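Long-range contacts in xylulose kinase (Bifidobacterium adolescentis ATCC 15703, PDB 3I8B), which probably catalyses the ATP-dependent phosphorylation of D-xylulose to D-xylulose 5-phosphate, as a member of the FGGY family of carbohydrate kinases: residues Q74-V78 with S141-V147; I87-M91 with W149-E154; A102-I106 with S137-S141; A133-S137 with V314-A318; E156-K160 with L221-E225. All coordinates share one frame; numbering follows the deposited sequence.

Contact 1: Q74-V78 with S141-V147; sequences QHGMV and SYTLTKV
Thr143, in the first turn of helix 143-153, meets the His75 loop of the actin-like N-terminal domain of this FGGY kinase through one hydrogen bond: Thr143 OG1 donates to His75 O at 2.8 Å. The hydroxyl approaches from the flank of the carbonyl, at a C=O...donor angle of 115°. Beside it the imidazole of His75 runs alongside Tyr142; the two rings extend in a common direction, with planes inclined at 44° and centroids 5.0 Å apart. Tyr142 CD1 lies over the rim of one imidazole face, and Gln74 CB over the opposite one. Farther along, the selenomethionine Met77, its CG opposite the backbone N (chi1 175°), reaches across to the helix, with CB 3.7 Å from Lys146 CB and SE 4.0 Å from Val147 CG2.

In the next shell, Lys146 turns its ammonium away to a salt bridge with Asp95, while Tyr142 OH is hydrogen-bonded to Ser315 OG. Gln74 and His75 are predicted to bind substrate, and the side chain of His75 comes about 7 Å from that of Asp274, the predicted proton acceptor. At the helix start, Thr145 OG1 donates in the carbonyl plane to Tyr142 O at 2.7 Å, an oxygen that also accepts from Thr145 N.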
# COMPACT_ATOMS: atom_id res chain seq x y z
N GLN A 74 -0.13 -0.85 -5.65
CA GLN A 74 0.23 -2.22 -5.28
C GLN A 74 -0.66 -3.28 -5.95
O GLN A 74 -1.73 -2.95 -6.46
CB GLN A 74 0.21 -2.40 -3.76
CG GLN A 74 1.21 -1.50 -3.01
CD GLN A 74 1.58 -2.03 -1.62
OE1 GLN A 74 2.04 -3.18 -1.47
NE2 GLN A 74 1.41 -1.20 -0.61
N HIS A 75 -0.18 -4.52 -5.98
CA HIS A 75 -1.01 -5.71 -6.24
C HIS A 75 -1.44 -5.94 -7.70
O HIS A 75 -1.58 -7.09 -8.13
CB HIS A 75 -2.26 -5.71 -5.32
CG HIS A 75 -1.95 -5.40 -3.89
ND1 HIS A 75 -2.47 -4.30 -3.23
CD2 HIS A 75 -1.16 -6.03 -2.99
CE1 HIS A 75 -2.03 -4.28 -1.99
NE2 HIS A 75 -1.22 -5.31 -1.82
N GLY A 76 -1.65 -4.87 -8.45
CA GLY A 76 -2.18 -5.00 -9.80
C GLY A 76 -1.54 -6.13 -10.59
O GLY A 76 -0.31 -6.19 -10.76
N MSE A 77 -2.38 -7.03 -11.10
CA MSE A 77 -1.89 -8.19 -11.84
C MSE A 77 -1.67 -7.89 -13.32
O MSE A 77 -2.64 -7.67 -14.06
CB MSE A 77 -2.88 -9.37 -11.71
CG MSE A 77 -2.50 -10.58 -12.56
SE MSE A 77 -4.02 -11.73 -13.12
CE MSE A 77 -4.88 -10.49 -14.42
N VAL A 78 -0.41 -7.89 -13.75
CA VAL A 78 -0.07 -7.82 -15.17
C VAL A 78 0.44 -9.17 -15.67
O VAL A 78 1.52 -9.65 -15.26
CB VAL A 78 1.01 -6.75 -15.47
CG1 VAL A 78 1.31 -6.68 -16.98
CG2 VAL A 78 0.59 -5.37 -14.96
N SER A 141 -7.73 -7.67 -2.99
CA SER A 141 -6.68 -6.80 -3.52
C SER A 141 -5.51 -7.58 -4.10
O SER A 141 -4.95 -7.19 -5.12
CB SER A 141 -6.13 -5.86 -2.43
OG SER A 141 -7.07 -4.85 -2.13
N TYR A 142 -5.15 -8.66 -3.43
CA TYR A 142 -3.87 -9.32 -3.66
C TYR A 142 -3.73 -10.06 -4.99
O TYR A 142 -4.68 -10.66 -5.50
CB TYR A 142 -3.51 -10.23 -2.49
CG TYR A 142 -3.49 -9.50 -1.16
CD1 TYR A 142 -3.36 -8.11 -1.11
CD2 TYR A 142 -3.59 -10.20 0.03
CE1 TYR A 142 -3.34 -7.45 0.11
CE2 TYR A 142 -3.56 -9.55 1.24
CZ TYR A 142 -3.44 -8.17 1.28
OH TYR A 142 -3.41 -7.53 2.50
N THR A 143 -2.51 -10.00 -5.54
CA THR A 143 -2.22 -10.47 -6.88
C THR A 143 -2.63 -11.93 -7.09
O THR A 143 -3.23 -12.26 -8.11
CB THR A 143 -0.71 -10.31 -7.21
OG1 THR A 143 -0.23 -9.05 -6.71
CG2 THR A 143 -0.48 -10.39 -8.73
N LEU A 144 -2.26 -12.79 -6.16
CA LEU A 144 -2.59 -14.21 -6.29
C LEU A 144 -4.09 -14.42 -6.52
O LEU A 144 -4.49 -15.30 -7.27
CB LEU A 144 -2.15 -15.00 -5.06
CG LEU A 144 -2.32 -16.53 -5.15
CD1 LEU A 144 -1.51 -17.10 -6.33
CD2 LEU A 144 -1.91 -17.20 -3.85
N THR A 145 -4.92 -13.59 -5.88
CA THR A 145 -6.37 -13.77 -6.01
C THR A 145 -6.83 -13.46 -7.43
O THR A 145 -7.75 -14.09 -7.94
CB THR A 145 -7.18 -12.95 -4.98
OG1 THR A 145 -7.26 -11.58 -5.41
CG2 THR A 145 -6.52 -13.03 -3.61
N LYS A 146 -6.14 -12.51 -8.07
CA LYS A 146 -6.44 -12.14 -9.45
C LYS A 146 -6.10 -13.28 -10.40
O LYS A 146 -6.87 -13.62 -11.31
CB LYS A 146 -5.66 -10.89 -9.88
CG LYS A 146 -5.79 -9.69 -8.95
CD LYS A 146 -7.26 -9.34 -8.64
CE LYS A 146 -7.34 -7.95 -8.02
NZ LYS A 146 -8.71 -7.65 -7.53
N VAL A 147 -4.93 -13.88 -10.18
CA VAL A 147 -4.49 -15.00 -10.99
C VAL A 147 -5.46 -16.16 -10.83
O VAL A 147 -5.86 -16.78 -11.80
CB VAL A 147 -3.07 -15.46 -10.63
CG1 VAL A 147 -2.67 -16.68 -11.48
CG2 VAL A 147 -2.08 -14.29 -10.82

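Contact 2: I87-M91 with W149-E154; sequences IRDAM and WVAENE
Trp149, on the last turns of helix 143-153 and with its CG opposite the backbone N, receives the selenomethionine Met91 of strand 90-91 over one face of its indole. Met91 CE stands 4.1 Å from the centroid of the six-membered ring, a CH-pi contact, while SE approaches more obliquely, 3.7 Å from Trp149 CE3, completing a Met-aromatic pair. The opposite indole face carries Asn153 ND2, which is hydrogen-bonded to Trp149 O. Trp149 CZ3 lies over one face of the Arg88 guanidinium. Next in sequence, Val150 CG2 touches both partners, 3.9 Å from Arg88 CD and 4.1 Å from Met91 SE.

Glu154, just past the helix and at the N-cap position of helix 155-158, closes the contact with a salt bridge. Arg88 grips it side-on: NE donates to Glu154 OE1 at 2.8 Å (161°) and NH1 to Glu154 OE2 at 2.8 Å (165°). Both oxygens are nearly in the guanidinium plane, yet the carboxylate is turned by 46°, so they are met from above its own plane. Arg88 NH2 also donates to Asp89 O. With all three nitrogens engaged, the guanidinium has little freedom to turn, and its charge would probably keep Glu154 ionised.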
# COMPACT_ATOMS: atom_id res chain seq x y z
N ILE A 87 -1.79 -10.18 -21.73
CA ILE A 87 -2.82 -11.15 -22.08
C ILE A 87 -4.29 -10.65 -21.99
O ILE A 87 -5.11 -10.94 -22.85
CB ILE A 87 -2.66 -12.47 -21.26
CG1 ILE A 87 -1.37 -13.19 -21.68
CG2 ILE A 87 -3.88 -13.37 -21.45
CD1 ILE A 87 -0.90 -14.27 -20.70
N ARG A 88 -4.60 -9.90 -20.93
CA ARG A 88 -5.95 -9.42 -20.65
C ARG A 88 -5.75 -8.24 -19.71
O ARG A 88 -4.65 -8.03 -19.21
CB ARG A 88 -6.76 -10.46 -19.88
CG ARG A 88 -6.31 -10.47 -18.44
CD ARG A 88 -7.23 -10.98 -17.39
NE ARG A 88 -8.65 -10.89 -17.66
CZ ARG A 88 -9.46 -9.92 -17.25
NH1 ARG A 88 -10.75 -10.02 -17.54
NH2 ARG A 88 -9.00 -8.87 -16.59
N ASP A 89 -6.81 -7.49 -19.42
CA ASP A 89 -6.67 -6.29 -18.59
C ASP A 89 -6.07 -6.53 -17.21
O ASP A 89 -6.31 -7.55 -16.58
CB ASP A 89 -8.01 -5.57 -18.43
CG ASP A 89 -8.35 -4.69 -19.62
OD1 ASP A 89 -7.67 -4.78 -20.66
OD2 ASP A 89 -9.30 -3.91 -19.51
N ALA A 90 -5.27 -5.58 -16.74
CA ALA A 90 -4.74 -5.68 -15.40
C ALA A 90 -5.88 -5.52 -14.44
O ALA A 90 -6.76 -4.68 -14.65
CB ALA A 90 -3.67 -4.60 -15.16
N MSE A 91 -5.89 -6.35 -13.40
CA MSE A 91 -6.91 -6.26 -12.36
C MSE A 91 -6.28 -5.66 -11.13
O MSE A 91 -5.29 -6.18 -10.61
CB MSE A 91 -7.50 -7.63 -12.06
CG MSE A 91 -8.01 -8.33 -13.31
SE MSE A 91 -8.56 -10.17 -12.95
CE MSE A 91 -10.15 -9.78 -11.84
N TRP A 149 -8.62 -15.88 -10.09
CA TRP A 149 -9.85 -15.51 -10.76
C TRP A 149 -9.74 -15.80 -12.25
O TRP A 149 -10.69 -16.29 -12.88
CB TRP A 149 -10.17 -14.03 -10.52
CG TRP A 149 -11.42 -13.60 -11.23
CD1 TRP A 149 -12.68 -13.51 -10.69
CD2 TRP A 149 -11.55 -13.23 -12.61
NE1 TRP A 149 -13.57 -13.10 -11.65
CE2 TRP A 149 -12.90 -12.92 -12.83
CE3 TRP A 149 -10.64 -13.12 -13.67
CZ2 TRP A 149 -13.38 -12.51 -14.08
CZ3 TRP A 149 -11.10 -12.72 -14.90
CH2 TRP A 149 -12.46 -12.42 -15.10
N VAL A 150 -8.58 -15.49 -12.82
CA VAL A 150 -8.35 -15.72 -14.24
C VAL A 150 -8.36 -17.22 -14.55
O VAL A 150 -8.86 -17.64 -15.59
CB VAL A 150 -7.02 -15.09 -14.72
CG1 VAL A 150 -6.76 -15.46 -16.17
CG2 VAL A 150 -7.05 -13.58 -14.54
N ALA A 151 -7.80 -18.02 -13.65
CA ALA A 151 -7.81 -19.47 -13.86
C ALA A 151 -9.24 -19.98 -13.83
O ALA A 151 -9.61 -20.88 -14.59
CB ALA A 151 -6.97 -20.19 -12.81
N GLU A 152 -10.05 -19.41 -12.96
CA GLU A 152 -11.43 -19.88 -12.80
C GLU A 152 -12.33 -19.40 -13.94
O GLU A 152 -13.17 -20.15 -14.43
CB GLU A 152 -11.99 -19.47 -11.44
CG GLU A 152 -13.44 -19.88 -11.19
CD GLU A 152 -13.65 -21.39 -11.18
OE1 GLU A 152 -14.81 -21.84 -11.41
OE2 GLU A 152 -12.67 -22.14 -10.97
N ASN A 153 -12.14 -18.16 -14.38
CA ASN A 153 -13.06 -17.55 -15.32
C ASN A 153 -12.59 -17.49 -16.76
O ASN A 153 -13.41 -17.39 -17.67
CB ASN A 153 -13.45 -16.15 -14.84
CG ASN A 153 -14.26 -16.20 -13.57
OD1 ASN A 153 -15.47 -16.41 -13.61
ND2 ASN A 153 -13.61 -16.01 -12.43
N GLU A 154 -11.27 -17.52 -16.95
CA GLU A 154 -10.66 -17.40 -18.28
C GLU A 154 -9.51 -18.39 -18.46
O GLU A 154 -8.35 -17.99 -18.60
CB GLU A 154 -10.14 -15.97 -18.50
CG GLU A 154 -11.13 -14.85 -18.21
CD GLU A 154 -10.61 -13.47 -18.64
OE1 GLU A 154 -9.39 -13.33 -18.90
OE2 GLU A 154 -11.42 -12.52 -18.69

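Contact 3: A102-I106 with S137-S141; sequences AAALI and SPVAS
Ile106 turns its CG1 to the side of its backbone N (chi1 -71°) and continues nearly straight into CD1 (chi2 159°), a course that carries the longer branch off helix 99-110 and slantwise across the CG-CD side of the Pro138 ring. There Ile106 CG1 lies 3.8 Å from Pro138 CD, while CD1 goes on to the backbone beyond, 3.8 Å from Pro138 O. Ser137 swings its hydroxyl to meet the same methyl: with OG trans to the backbone N (chi1 179°), Ser137 OG comes 3.9 Å from Ile106 CD1.

The proline is the wedge of this contact. Its CG touches Leu105 CB at 4.0 Å, and its CB rests on the backbone of the helix, 3.6 Å from Ala102 O. Ala102 answers with its methyl, which presses on the peptide after Val139, with CB 3.5 Å from Val139 C and 3.7 Å from Ala140 N. Ala102, Leu105 and Ile106 thus form one face of the helix, held by van der Waals packing, without hydrogen bonds between the two segments. An alanine in place of Ile106 lacks both branches beyond CB, and losing CG1 and CD1 would probably open a gap beside Pro138 CD, leaving the Ser137 side chain without the methyl it packs against.

The 137-141 loop links helix 122-134 to helix 143-153. Trp130 of the former packs on Pro138 and donates from NE1 to Leu105 O; Thr145 of the latter touches Ala102 and Leu105. Leu105 also reaches Met219 and Val220 of helix 214-225, so the loop and helix 99-110 are embedded in a cluster of helices within the N-terminal domain.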
# COMPACT_ATOMS: atom_id res chain seq x y z
N ALA A 102 -10.33 -15.01 -2.99
CA ALA A 102 -9.67 -14.70 -1.72
C ALA A 102 -10.25 -15.58 -0.61
O ALA A 102 -9.51 -16.18 0.18
CB ALA A 102 -9.81 -13.22 -1.38
N ALA A 103 -11.58 -15.67 -0.58
CA ALA A 103 -12.27 -16.53 0.39
C ALA A 103 -11.85 -17.99 0.24
O ALA A 103 -11.54 -18.66 1.23
CB ALA A 103 -13.78 -16.40 0.23
N ALA A 104 -11.85 -18.47 -1.00
CA ALA A 104 -11.49 -19.85 -1.29
C ALA A 104 -10.04 -20.19 -0.90
O ALA A 104 -9.76 -21.28 -0.38
CB ALA A 104 -11.74 -20.16 -2.76
N LEU A 105 -9.11 -19.26 -1.14
CA LEU A 105 -7.71 -19.48 -0.77
C LEU A 105 -7.58 -19.74 0.72
O LEU A 105 -6.80 -20.59 1.15
CB LEU A 105 -6.85 -18.26 -1.15
CG LEU A 105 -6.53 -18.11 -2.63
CD1 LEU A 105 -6.02 -16.70 -2.93
CD2 LEU A 105 -5.51 -19.16 -3.02
N ILE A 106 -8.33 -18.99 1.51
CA ILE A 106 -8.32 -19.16 2.95
C ILE A 106 -8.83 -20.56 3.34
O ILE A 106 -8.18 -21.27 4.12
CB ILE A 106 -9.14 -18.06 3.67
CG1 ILE A 106 -8.41 -16.71 3.57
CG2 ILE A 106 -9.38 -18.43 5.13
CD1 ILE A 106 -9.32 -15.52 3.78
N SER A 137 -3.18 -12.26 5.17
CA SER A 137 -4.34 -13.09 4.87
C SER A 137 -5.08 -12.56 3.63
O SER A 137 -5.40 -11.37 3.55
CB SER A 137 -5.27 -13.14 6.08
OG SER A 137 -6.41 -13.92 5.80
N PRO A 138 -5.37 -13.46 2.65
CA PRO A 138 -5.95 -13.07 1.36
C PRO A 138 -7.14 -12.12 1.44
O PRO A 138 -8.05 -12.29 2.25
CB PRO A 138 -6.39 -14.41 0.75
CG PRO A 138 -5.46 -15.39 1.32
CD PRO A 138 -5.16 -14.91 2.73
N VAL A 139 -7.10 -11.08 0.60
CA VAL A 139 -8.25 -10.23 0.32
C VAL A 139 -8.25 -10.06 -1.19
O VAL A 139 -7.27 -10.39 -1.85
CB VAL A 139 -8.19 -8.85 1.05
CG1 VAL A 139 -8.38 -9.01 2.55
CG2 VAL A 139 -6.88 -8.13 0.75
N ALA A 140 -9.34 -9.55 -1.73
CA ALA A 140 -9.48 -9.36 -3.17
C ALA A 140 -8.36 -8.53 -3.78
O ALA A 140 -8.08 -8.65 -4.98
CB ALA A 140 -10.83 -8.73 -3.48
N SER A 141 -7.73 -7.67 -2.99
CA SER A 141 -6.68 -6.80 -3.52
C SER A 141 -5.51 -7.58 -4.10
O SER A 141 -4.95 -7.19 -5.12
CB SER A 141 -6.13 -5.86 -2.43
OG SER A 141 -7.07 -4.85 -2.13

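Contact 4: A133-S137 with V314-A318; sequences AVGSS and VSGFA
Ser136 lays its hydroxyl across the backbone of Ser315, with OG 3.6 Å from Ser315 CA, and approaches the Phe317 ring obliquely, OG 3.6 Å from Phe317 CE1. The torsion that holds OG next to its own backbone N (chi1 -47°) also presents it to the peptide of the facing strand, where Gly316 N donates to Ser136 OG at 3.0 Å and an angle of 151°. Exchanging this serine for an alanine would probably leave Gly316 N without its hydroxyl acceptor and Phe317 CE1 without the oxygen it packs against.

The contact spans the two actin-like domains of the FGGY fold: residues 133-137 carry the chain from the end of helix 122-134 of the N-terminal domain into the following loop, and strand 315-318 is an outermost strand of the large mixed sheet in the C-terminal domain. Ser315 and Phe317 pair with strand 324-330, which leaves Gly316 turned to the other domain. Gly135 and Gly316 face each other with CA atoms 4.3 Å apart; a CB on either would collide with the carbonyl oxygen of the other. Gly135, with phi 102°, is in addition the residue at which the chain leaves the helix.

Water extends the interface. One molecule lies 2.6 Å from Gly135 O and 2.7 Å from Val314 O; a second accepts from Ser137 N at 2.9 Å and makes a weak bond to Val314 O.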
# COMPACT_ATOMS: atom_id res chain seq x y z
N ALA A 133 2.83 -17.92 6.21
CA ALA A 133 3.44 -18.26 4.93
C ALA A 133 4.05 -17.05 4.19
O ALA A 133 5.19 -17.11 3.71
CB ALA A 133 2.42 -18.97 4.02
N VAL A 134 3.29 -15.95 4.11
CA VAL A 134 3.71 -14.81 3.28
C VAL A 134 3.44 -13.44 3.92
O VAL A 134 3.68 -12.41 3.28
CB VAL A 134 3.02 -14.81 1.90
CG1 VAL A 134 3.42 -16.03 1.08
CG2 VAL A 134 1.51 -14.71 2.05
N GLY A 135 2.93 -13.42 5.14
CA GLY A 135 2.72 -12.17 5.87
C GLY A 135 1.30 -11.62 5.93
O GLY A 135 0.99 -10.81 6.82
N SER A 136 0.43 -12.02 5.00
CA SER A 136 -0.92 -11.46 4.94
C SER A 136 -2.00 -12.49 4.62
O SER A 136 -1.77 -13.46 3.88
CB SER A 136 -1.01 -10.32 3.91
OG SER A 136 0.05 -9.40 4.02
N SER A 137 -3.18 -12.26 5.17
CA SER A 137 -4.34 -13.09 4.87
C SER A 137 -5.08 -12.56 3.63
O SER A 137 -5.40 -11.37 3.55
CB SER A 137 -5.27 -13.14 6.08
OG SER A 137 -6.41 -13.92 5.80
N VAL A 314 -3.98 -6.82 9.93
CA VAL A 314 -2.81 -6.07 9.51
C VAL A 314 -2.03 -6.87 8.48
O VAL A 314 -1.65 -8.01 8.71
CB VAL A 314 -1.90 -5.72 10.72
CG1 VAL A 314 -0.88 -4.67 10.31
CG2 VAL A 314 -2.74 -5.20 11.87
N SER A 315 -1.80 -6.24 7.33
CA SER A 315 -0.94 -6.79 6.28
C SER A 315 0.53 -6.81 6.71
O SER A 315 1.02 -5.89 7.36
CB SER A 315 -1.07 -5.96 5.00
OG SER A 315 -2.37 -6.06 4.44
N GLY A 316 1.25 -7.86 6.31
CA GLY A 316 2.66 -7.96 6.60
C GLY A 316 3.50 -7.70 5.36
O GLY A 316 4.09 -8.62 4.79
N PHE A 317 3.56 -6.43 4.96
CA PHE A 317 4.34 -6.04 3.78
C PHE A 317 5.77 -5.69 4.18
O PHE A 317 6.08 -5.58 5.37
CB PHE A 317 3.71 -4.83 3.08
CG PHE A 317 2.32 -5.08 2.56
CD1 PHE A 317 1.86 -6.37 2.32
CD2 PHE A 317 1.47 -4.01 2.30
CE1 PHE A 317 0.58 -6.59 1.84
CE2 PHE A 317 0.18 -4.23 1.80
CZ PHE A 317 -0.26 -5.52 1.58
N ALA A 318 6.62 -5.51 3.18
CA ALA A 318 7.97 -5.02 3.39
C ALA A 318 8.04 -3.55 3.00
O ALA A 318 7.26 -3.08 2.19
CB ALA A 318 8.97 -5.83 2.58
O HOH W 1 0.47 -9.63 9.13
O HOH W 2 -3.34 -9.84 6.81

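Contact 5: E156-K160 with L221-E225; sequences ENVKK and LEAAE
Val158 faces helix 214-225 with both methyls, each on its own partner: CG1 against Ala224 CB at 3.6 Å and CG2 against Leu221 CD2 at 3.5 Å. Its first torsion, 95°, lies away from the staggered positions and may carry some strain. The CB of Leu221 does not point at Val158, yet the side-chain end reaches it: with chi2 at 179° CD1 takes the extended position and the other methyl, CD2, meets the valine. Glu225 OE2 lies 4.1 Å from Val158 CG1.

The arrangement is a small helix-to-helix packing, in which the short helix 155-158 rests on the kinked C-terminal end of helix 214-225 within the N-terminal domain, away from the predicted catalytic and substrate-binding residues and the magnesium site. Helix 227-236 joins in, its His233 NE2 hydrogen-bonded to Val158 O.

Toward solvent, Lys159 and Glu225 run alongside each other head to tail, both stretched out beyond CG. The aliphatic parts touch, Lys159 CG being 4.0 Å from Glu225 CG, but the charges diverge: Lys159 NZ remains 7.0 Å from Glu225 OE1. The lysine instead passes the helix end, where its CE is 3.5 Å from Ala224 O. A water donates to Ala224 O at 2.7 Å and is weakly bonded to Lys159 NZ.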
# COMPACT_ATOMS: atom_id res chain seq x y z
N GLU A 156 -8.37 -20.23 -20.92
CA GLU A 156 -7.52 -20.06 -22.10
C GLU A 156 -6.43 -19.01 -21.88
O GLU A 156 -5.31 -19.15 -22.38
CB GLU A 156 -8.33 -19.69 -23.34
CG GLU A 156 -9.31 -20.76 -23.79
CD GLU A 156 -10.34 -21.09 -22.72
OE1 GLU A 156 -10.93 -20.14 -22.13
OE2 GLU A 156 -10.55 -22.30 -22.47
N ASN A 157 -6.78 -17.97 -21.14
CA ASN A 157 -5.85 -16.89 -20.78
C ASN A 157 -4.84 -17.31 -19.72
O ASN A 157 -3.67 -16.94 -19.79
CB ASN A 157 -6.63 -15.68 -20.25
CG ASN A 157 -7.25 -14.84 -21.35
OD1 ASN A 157 -8.08 -13.95 -21.10
ND2 ASN A 157 -6.83 -15.10 -22.58
N VAL A 158 -5.29 -18.05 -18.72
CA VAL A 158 -4.39 -18.40 -17.64
C VAL A 158 -3.28 -19.31 -18.14
O VAL A 158 -2.13 -19.20 -17.71
CB VAL A 158 -5.10 -18.98 -16.41
CG1 VAL A 158 -5.09 -20.54 -16.45
CG2 VAL A 158 -4.40 -18.49 -15.15
N LYS A 159 -3.61 -20.15 -19.12
CA LYS A 159 -2.66 -21.09 -19.70
C LYS A 159 -1.61 -20.42 -20.58
O LYS A 159 -0.58 -21.04 -20.88
CB LYS A 159 -3.40 -22.17 -20.51
CG LYS A 159 -4.16 -23.19 -19.65
CD LYS A 159 -4.86 -24.22 -20.54
CE LYS A 159 -5.90 -25.02 -19.76
NZ LYS A 159 -6.79 -25.78 -20.68
N LYS A 160 -1.85 -19.18 -21.01
CA LYS A 160 -0.86 -18.44 -21.81
C LYS A 160 0.19 -17.70 -20.96
O LYS A 160 1.15 -17.14 -21.49
CB LYS A 160 -1.55 -17.41 -22.73
CG LYS A 160 -2.55 -17.99 -23.73
CD LYS A 160 -3.05 -16.88 -24.66
CE LYS A 160 -4.33 -17.28 -25.37
NZ LYS A 160 -4.75 -16.27 -26.39
N LEU A 221 -3.73 -22.39 -10.16
CA LEU A 221 -3.73 -22.83 -11.56
C LEU A 221 -4.41 -24.19 -11.73
O LEU A 221 -4.84 -24.56 -12.83
CB LEU A 221 -2.30 -22.90 -12.10
CG LEU A 221 -1.58 -21.55 -12.26
CD1 LEU A 221 -0.15 -21.72 -12.79
CD2 LEU A 221 -2.39 -20.58 -13.15
N GLU A 222 -4.48 -24.94 -10.64
CA GLU A 222 -5.00 -26.30 -10.67
C GLU A 222 -6.39 -26.37 -11.27
O GLU A 222 -6.71 -27.31 -12.00
CB GLU A 222 -5.01 -26.88 -9.24
CG GLU A 222 -5.37 -28.35 -9.11
CD GLU A 222 -4.79 -28.94 -7.83
OE1 GLU A 222 -3.54 -29.04 -7.72
OE2 GLU A 222 -5.57 -29.26 -6.92
N ALA A 223 -7.21 -25.35 -10.97
CA ALA A 223 -8.58 -25.29 -11.45
C ALA A 223 -8.66 -25.35 -12.97
O ALA A 223 -9.60 -25.94 -13.52
CB ALA A 223 -9.27 -24.02 -10.96
N ALA A 224 -7.70 -24.74 -13.65
CA ALA A 224 -7.72 -24.72 -15.11
C ALA A 224 -6.93 -25.87 -15.74
O ALA A 224 -7.25 -26.31 -16.85
CB ALA A 224 -7.25 -23.35 -15.65
N GLU A 225 -5.92 -26.38 -15.04
CA GLU A 225 -4.90 -27.20 -15.70
C GLU A 225 -4.72 -28.64 -15.19
O GLU A 225 -4.11 -29.46 -15.86
CB GLU A 225 -3.53 -26.49 -15.66
CG GLU A 225 -3.55 -25.04 -16.18
CD GLU A 225 -2.15 -24.40 -16.26
OE1 GLU A 225 -1.17 -25.09 -16.58
OE2 GLU A 225 -2.04 -23.19 -16.01
O HOH W 3 -8.53 -27.87 -18.60

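In the fold
Four of the five contacts lie wholly within the N-terminal domain; contact 4 alone ties it to the C-terminal one. Helix 143-153 supplies contacts 1 and 2, whose centres are about 10 Å apart and whose segments alternate along the chain. Met77 N is probably hydrogen-bonded to Met91 O between them. Contact 3, joined to contact 1 by Ser141 and to contact 4 by Ser137, falls within the sequence span bridged by contact 1. Contact 5 lies on the outer side, centre to centre about 9 Å from contact 2 and about 26 Å from contact 4. Together they run from peripheral helices to the predicted substrate site at the domain boundary, where Phe317 packs on His75.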